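Local coordinates for protein pyrethroid hydrolase (Sphingobium faniae, PDB 5Y5R) that catalyses the hydrolysis of pyrethroid insecticides, probably as a carboxylesterase of the alpha/beta hydrolase superfamily, at residues R32-D37 with A62-R67; E113-P118 with R211-E216. One frame throughout, in Å; residues are numbered along the deposited sequence.

Interaction 1 (R32-D37 with A62-R67)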
loop_
_atom_site.group_PDB
_atom_site.type_symbol
_atom_site.label_atom_id
_atom_site.label_comp_id
_atom_site.label_asym_id
_atom_site.label_seq_id
_atom_site.Cartn_x
_atom_site.Cartn_y
_atom_site.Cartn_z
ATOM N N ARG A 32 11.741 -12.691 8.338
ATOM C CA ARG A 32 12.206 -11.388 8.751
ATOM C C ARG A 32 11.263 -10.351 8.161
ATOM O O ARG A 32 10.951 -10.398 6.970
ATOM C CB ARG A 32 13.642 -11.161 8.297
ATOM C CG ARG A 32 14.160 -9.833 8.771
ATOM C CD ARG A 32 15.590 -9.915 9.148
ATOM N NE ARG A 32 16.375 -8.879 8.487
ATOM C CZ ARG A 32 17.656 -8.653 8.745
ATOM N NH1 ARG A 32 18.281 -9.380 9.656
ATOM N NH2 ARG A 32 18.314 -7.710 8.096
ATOM N N VAL A 33 10.778 -9.445 8.990
ATOM C CA VAL A 33 9.692 -8.563 8.586
ATOM C C VAL A 33 10.141 -7.115 8.740
ATOM O O VAL A 33 10.777 -6.752 9.734
ATOM C CB VAL A 33 8.417 -8.859 9.395
ATOM C CG1 VAL A 33 7.274 -7.989 8.923
ATOM C CG2 VAL A 33 8.060 -10.336 9.252
ATOM N N HIS A 34 9.830 -6.300 7.734
ATOM C CA HIS A 34 10.189 -4.893 7.688
ATOM C C HIS A 34 8.916 -4.075 7.472
ATOM O O HIS A 34 7.971 -4.545 6.820
ATOM C CB HIS A 34 11.194 -4.633 6.557
ATOM C CG HIS A 34 12.402 -5.528 6.565
ATOM N ND1 HIS A 34 13.588 -5.181 7.182
ATOM C CD2 HIS A 34 12.606 -6.759 6.034
ATOM C CE1 HIS A 34 14.470 -6.152 7.019
ATOM N NE2 HIS A 34 13.899 -7.125 6.332
ATOM N N ALA A 35 8.816 -2.931 8.153
ATOM C CA ALA A 35 7.732 -1.972 7.921
ATOM C C ALA A 35 8.302 -0.554 7.957
ATOM O O ALA A 35 8.083 0.197 8.907
ATOM C CB ALA A 35 6.606 -2.169 8.944
ATOM N N PRO A 36 9.040 -0.166 6.928
ATOM C CA PRO A 36 9.766 1.107 6.951
ATOM C C PRO A 36 8.876 2.304 6.669
ATOM O O PRO A 36 7.795 2.187 6.100
ATOM C CB PRO A 36 10.800 0.941 5.833
ATOM C CG PRO A 36 10.097 -0.004 4.842
ATOM C CD PRO A 36 9.266 -0.934 5.680
ATOM N N ASP A 37 9.315 3.458 7.170
ATOM C CA ASP A 37 8.791 4.739 6.705
ATOM C C ASP A 37 9.308 5.043 5.295
ATOM O O ASP A 37 10.514 5.012 5.041
ATOM C CB ASP A 37 9.220 5.846 7.669
ATOM C CG ASP A 37 8.546 5.761 9.031
ATOM O OD1 ASP A 37 7.487 5.091 9.187
ATOM O OD2 ASP A 37 9.114 6.344 9.983
ATOM N N ALA A 62 14.328 -0.064 -1.188
ATOM C CA ALA A 62 15.428 -0.530 -2.017
ATOM C C ALA A 62 16.633 -0.843 -1.144
ATOM O O ALA A 62 17.354 -1.817 -1.394
ATOM C CB ALA A 62 15.783 0.514 -3.079
ATOM N N ASP A 63 16.841 -0.031 -0.096
ATOM C CA ASP A 63 17.879 -0.310 0.892
ATOM C C ASP A 63 17.675 -1.670 1.559
ATOM O O ASP A 63 18.631 -2.435 1.714
ATOM C CB ASP A 63 17.909 0.776 1.968
ATOM C CG ASP A 63 18.192 2.177 1.421
ATOM O OD1 ASP A 63 18.779 2.315 0.321
ATOM O OD2 ASP A 63 17.856 3.150 2.134
ATOM N N ILE A 64 16.443 -1.976 1.987
ATOM C CA ILE A 64 16.201 -3.239 2.681
ATOM C C ILE A 64 16.430 -4.401 1.727
ATOM O O ILE A 64 17.152 -5.355 2.042
ATOM C CB ILE A 64 14.773 -3.296 3.260
ATOM C CG1 ILE A 64 14.596 -2.350 4.449
ATOM C CG2 ILE A 64 14.453 -4.753 3.749
ATOM C CD1 ILE A 64 13.171 -2.290 4.933
ATOM N N LEU A 65 15.865 -4.300 0.521
ATOM C CA LEU A 65 16.021 -5.341 -0.488
ATOM C C LEU A 65 17.489 -5.575 -0.821
ATOM O O LEU A 65 17.873 -6.684 -1.212
ATOM C CB LEU A 65 15.252 -4.974 -1.763
ATOM C CG LEU A 65 13.721 -4.926 -1.792
ATOM C CD1 LEU A 65 13.161 -4.217 -3.062
ATOM C CD2 LEU A 65 13.198 -6.315 -1.699
ATOM N N ALA A 66 18.310 -4.534 -0.699
ATOM C CA ALA A 66 19.729 -4.649 -0.994
ATOM C C ALA A 66 20.408 -5.662 -0.082
ATOM O O ALA A 66 21.236 -6.460 -0.538
ATOM C CB ALA A 66 20.389 -3.277 -0.848
ATOM N N ARG A 67 20.079 -5.645 1.207
ATOM C CA ARG A 67 20.772 -6.475 2.185
ATOM C C ARG A 67 19.991 -7.726 2.557
ATOM O O ARG A 67 20.378 -8.428 3.494
ATOM C CB ARG A 67 21.090 -5.658 3.437
ATOM C CG ARG A 67 20.030 -4.621 3.753
ATOM C CD ARG A 67 20.263 -3.979 5.133
ATOM N NE ARG A 67 19.412 -4.531 6.177
ATOM C CZ ARG A 67 19.787 -4.635 7.454
ATOM N NH1 ARG A 67 18.969 -5.138 8.356
ATOM N NH2 ARG A 67 20.999 -4.266 7.840
#
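H34, which packs its ring against I64, is held at its far end by D5. D5 OD2 takes the hydrogen bond from H34 NE2, and R32 NE lies near it in a long, weak ion pair. The bond to D5 helps fix the rotation of the imidazole. The methyl CG2 of I64 then sits over the centre of one ring face, 3.4 Å from the centroid of the H34 ring and straight along the ring normal. This is a CH-pi contact. CG2 lies anti to the backbone N of I64, which sends CG1 off beside that N and carries the outer methyl CD1 toward the CB side of the histidine. There I64 CD1 lies 3.5 Å from H34 CB and 3.8 Å from P36 CG. One isoleucine thus packs on the ring and on P36 in the loop after the strand. At the exposed end of the contact R32 and R67 are modelled with their guanidinium groups close together. The separation is too short for two donors of like charge, so this pairing is doubtful. The strand 32-34 is the edge of the parallel sheet and hydrogen-bonds to strand 3-9. I64 and L65 of helix 59-67 touch I7 of strand 3-9, as do H34 and P36, while V33 packs on helix 23-28.

Interaction 2 (E113-P118 with R211-E216)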
loop_
_atom_site.group_PDB
_atom_site.type_symbol
_atom_site.label_atom_id
_atom_site.label_comp_id
_atom_site.label_asym_id
_atom_site.label_seq_id
_atom_site.Cartn_x
_atom_site.Cartn_y
_atom_site.Cartn_z
ATOM N N GLU A 113 -3.905 8.265 -10.330
ATOM C CA GLU A 113 -4.992 9.246 -10.357
ATOM C C GLU A 113 -6.169 8.754 -11.202
ATOM O O GLU A 113 -7.310 9.141 -10.932
ATOM C CB GLU A 113 -4.520 10.630 -10.853
ATOM C CG GLU A 113 -3.228 10.705 -11.613
ATOM C CD GLU A 113 -2.787 12.128 -11.896
ATOM O OE1 GLU A 113 -3.619 13.055 -11.753
ATOM O OE2 GLU A 113 -1.615 12.322 -12.300
ATOM N N THR A 114 -5.933 7.832 -12.162
ATOM C CA THR A 114 -7.024 7.250 -12.952
ATOM C C THR A 114 -8.148 6.709 -12.085
ATOM O O THR A 114 -9.327 6.899 -12.392
ATOM C CB THR A 114 -6.518 6.100 -13.849
ATOM O OG1 THR A 114 -5.612 6.591 -14.844
ATOM C CG2 THR A 114 -7.681 5.333 -14.510
ATOM N N PHE A 115 -7.810 6.049 -10.983
ATOM C CA PHE A 115 -8.839 5.398 -10.184
ATOM C C PHE A 115 -9.312 6.206 -8.988
ATOM O O PHE A 115 -10.323 5.846 -8.379
ATOM C CB PHE A 115 -8.317 4.025 -9.757
ATOM C CG PHE A 115 -8.115 3.110 -10.920
ATOM C CD1 PHE A 115 -9.191 2.494 -11.515
ATOM C CD2 PHE A 115 -6.853 2.928 -11.453
ATOM C CE1 PHE A 115 -9.022 1.669 -12.573
ATOM C CE2 PHE A 115 -6.676 2.124 -12.530
ATOM C CZ PHE A 115 -7.773 1.497 -13.106
ATOM N N VAL A 116 -8.596 7.269 -8.639
ATOM C CA VAL A 116 -8.992 8.161 -7.550
ATOM C C VAL A 116 -9.963 9.217 -8.034
ATOM O O VAL A 116 -10.916 9.575 -7.335
ATOM C CB VAL A 116 -7.731 8.791 -6.941
ATOM C CG1 VAL A 116 -8.080 10.005 -6.105
ATOM C CG2 VAL A 116 -6.978 7.725 -6.115
ATOM N N LEU A 117 -9.732 9.716 -9.190
ATOM C CA LEU A 117 -10.577 10.760 -9.714
ATOM C C LEU A 117 -11.800 10.127 -10.385
ATOM O O LEU A 117 -11.744 8.970 -10.821
ATOM C CB LEU A 117 -9.769 11.599 -10.689
ATOM C CG LEU A 117 -8.773 12.486 -9.910
ATOM C CD1 LEU A 117 -7.433 12.403 -10.572
ATOM C CD2 LEU A 117 -9.208 13.950 -9.844
ATOM N N PRO A 118 -12.912 10.855 -10.472
ATOM C CA PRO A 118 -14.125 10.287 -11.066
ATOM C C PRO A 118 -13.882 9.862 -12.502
ATOM O O PRO A 118 -13.007 10.386 -13.201
ATOM C CB PRO A 118 -15.135 11.440 -11.003
ATOM C CG PRO A 118 -14.587 12.385 -10.013
ATOM C CD PRO A 118 -13.105 12.264 -10.093
ATOM N N ARG A 211 -12.099 -4.198 -7.675
ATOM C CA ARG A 211 -12.250 -5.258 -8.676
ATOM C C ARG A 211 -12.017 -4.744 -10.093
ATOM O O ARG A 211 -11.605 -5.516 -10.969
ATOM C CB ARG A 211 -13.633 -5.926 -8.569
ATOM C CG ARG A 211 -13.837 -6.715 -7.272
ATOM C CD ARG A 211 -15.271 -7.148 -6.946
ATOM N NE ARG A 211 -15.257 -8.015 -5.762
ATOM C CZ ARG A 211 -16.308 -8.444 -5.061
ATOM N NH1 ARG A 211 -16.101 -9.198 -3.986
ATOM N NH2 ARG A 211 -17.547 -8.133 -5.392
ATOM N N GLN A 212 -12.280 -3.455 -10.333
ATOM C CA GLN A 212 -12.035 -2.865 -11.642
ATOM C C GLN A 212 -10.546 -2.790 -11.920
ATOM O O GLN A 212 -10.091 -3.045 -13.043
ATOM C CB GLN A 212 -12.698 -1.479 -11.697
ATOM C CG GLN A 212 -12.714 -0.832 -13.063
ATOM C CD GLN A 212 -13.671 -1.540 -13.996
ATOM O OE1 GLN A 212 -14.768 -1.934 -13.589
ATOM N NE2 GLN A 212 -13.269 -1.700 -15.246
HETATM N N MSE A 213 -9.758 -2.490 -10.897
HETATM C CA MSE A 213 -8.320 -2.476 -11.054
HETATM C C MSE A 213 -7.760 -3.865 -11.364
HETATM O O MSE A 213 -6.931 -4.013 -12.262
HETATM C CB MSE A 213 -7.677 -1.881 -9.799
HETATM C CG MSE A 213 -7.903 -0.384 -9.775
HETATM SE SE MSE A 213 -7.038 0.545 -8.292
HETATM C CE MSE A 213 -7.985 -0.241 -6.821
ATOM N N GLN A 214 -8.203 -4.882 -10.622
ATOM C CA GLN A 214 -7.815 -6.249 -10.989
ATOM C C GLN A 214 -8.187 -6.546 -12.433
ATOM O O GLN A 214 -7.366 -7.055 -13.205
ATOM C CB GLN A 214 -8.477 -7.269 -10.059
ATOM C CG GLN A 214 -8.066 -7.111 -8.642
ATOM C CD GLN A 214 -8.944 -7.882 -7.700
ATOM O OE1 GLN A 214 -8.955 -9.121 -7.689
ATOM N NE2 GLN A 214 -9.696 -7.161 -6.905
ATOM N N LYS A 215 -9.390 -6.147 -12.832
ATOM C CA LYS A 215 -9.894 -6.463 -14.162
ATOM C C LYS A 215 -9.032 -5.843 -15.263
ATOM O O LYS A 215 -8.873 -6.440 -16.338
ATOM C CB LYS A 215 -11.351 -6.005 -14.275
ATOM C CG LYS A 215 -11.961 -6.224 -15.626
ATOM C CD LYS A 215 -13.444 -5.908 -15.672
ATOM C CE LYS A 215 -14.112 -6.809 -16.723
ATOM N NZ LYS A 215 -13.684 -6.450 -18.103
ATOM N N GLU A 216 -8.518 -4.615 -15.046
ATOM C CA GLU A 216 -7.781 -3.905 -16.091
ATOM C C GLU A 216 -6.274 -4.169 -16.074
ATOM O O GLU A 216 -5.584 -3.750 -17.010
ATOM C CB GLU A 216 -8.044 -2.395 -15.980
ATOM C CG GLU A 216 -9.485 -2.016 -16.336
ATOM C CD GLU A 216 -9.789 -0.521 -16.323
ATOM O OE1 GLU A 216 -10.983 -0.183 -16.181
ATOM O OE2 GLU A 216 -8.876 0.329 -16.354
#
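The short helix 113-116 meets helix 207-216 with F115 opposite M213, their CA atoms 7.9 Å apart. F115 carries the contact on its side. Its CG is anti to the carbonyl carbon (chi1 -65°), and the ring reaches across to the other helix. M213 is a selenomethionine and comes over one face. Its CG lies above the ring centre, 3.5 Å from the centroid of the F115 ring, in a CH-pi contact. The SE atom is on the same face, 4.2 Å from the centroid and nearer the CG end of the ring, which makes a Met-aromatic contact. The methyl CG2 of T114 lies over the opposite face, so the ring is sandwiched between its own helix neighbour and M213. At the ring edge E216 OE2 approaches F115 CZ to 3.6 Å. The carboxylate of E216 is tied down twice. OE2 forms a salt bridge with R123, and E216 OE1 accepts a bond from Q212 NE2 at 2.9 Å, met on the anti side and fairly straight at 161°. Q212 OE1 is in turn bonded to N122. With an alanine here in place of F115 the ring would be gone, which is likely to open a gap between the helices and leave M213 CG and SE without the face they pack on. The chemistry is mixed: a methylene and the selenium, in place of the native sulfur, lie over the ring face, while a carboxylate oxygen lies at the ring edge, where the C-H rim is slightly positive. The bonds to R123 and Q212 probably offset much of this charge.

The two contacts lie on opposite sides of the centre of the chain. Their centres are 28 Å apart and their nearest atoms about 20 Å, so they do not touch. Interaction 1 packs a helix against the edge strand 32-34, far from the active site and the ligand pocket. Interaction 2 lies near the catalytic centre. V116, next to F115, touches the bound pyrethroid, and the side chain of M213 is about 7 Å from that ligand. The same M213 side chain is about 9 Å from the side chain of D202 and about 10 Å from that of H230, both probably members of the charge relay system. Interaction 2 thus lies beside the pocket wall, which V116 helps to form; interaction 1 is packing at the far side of the fold.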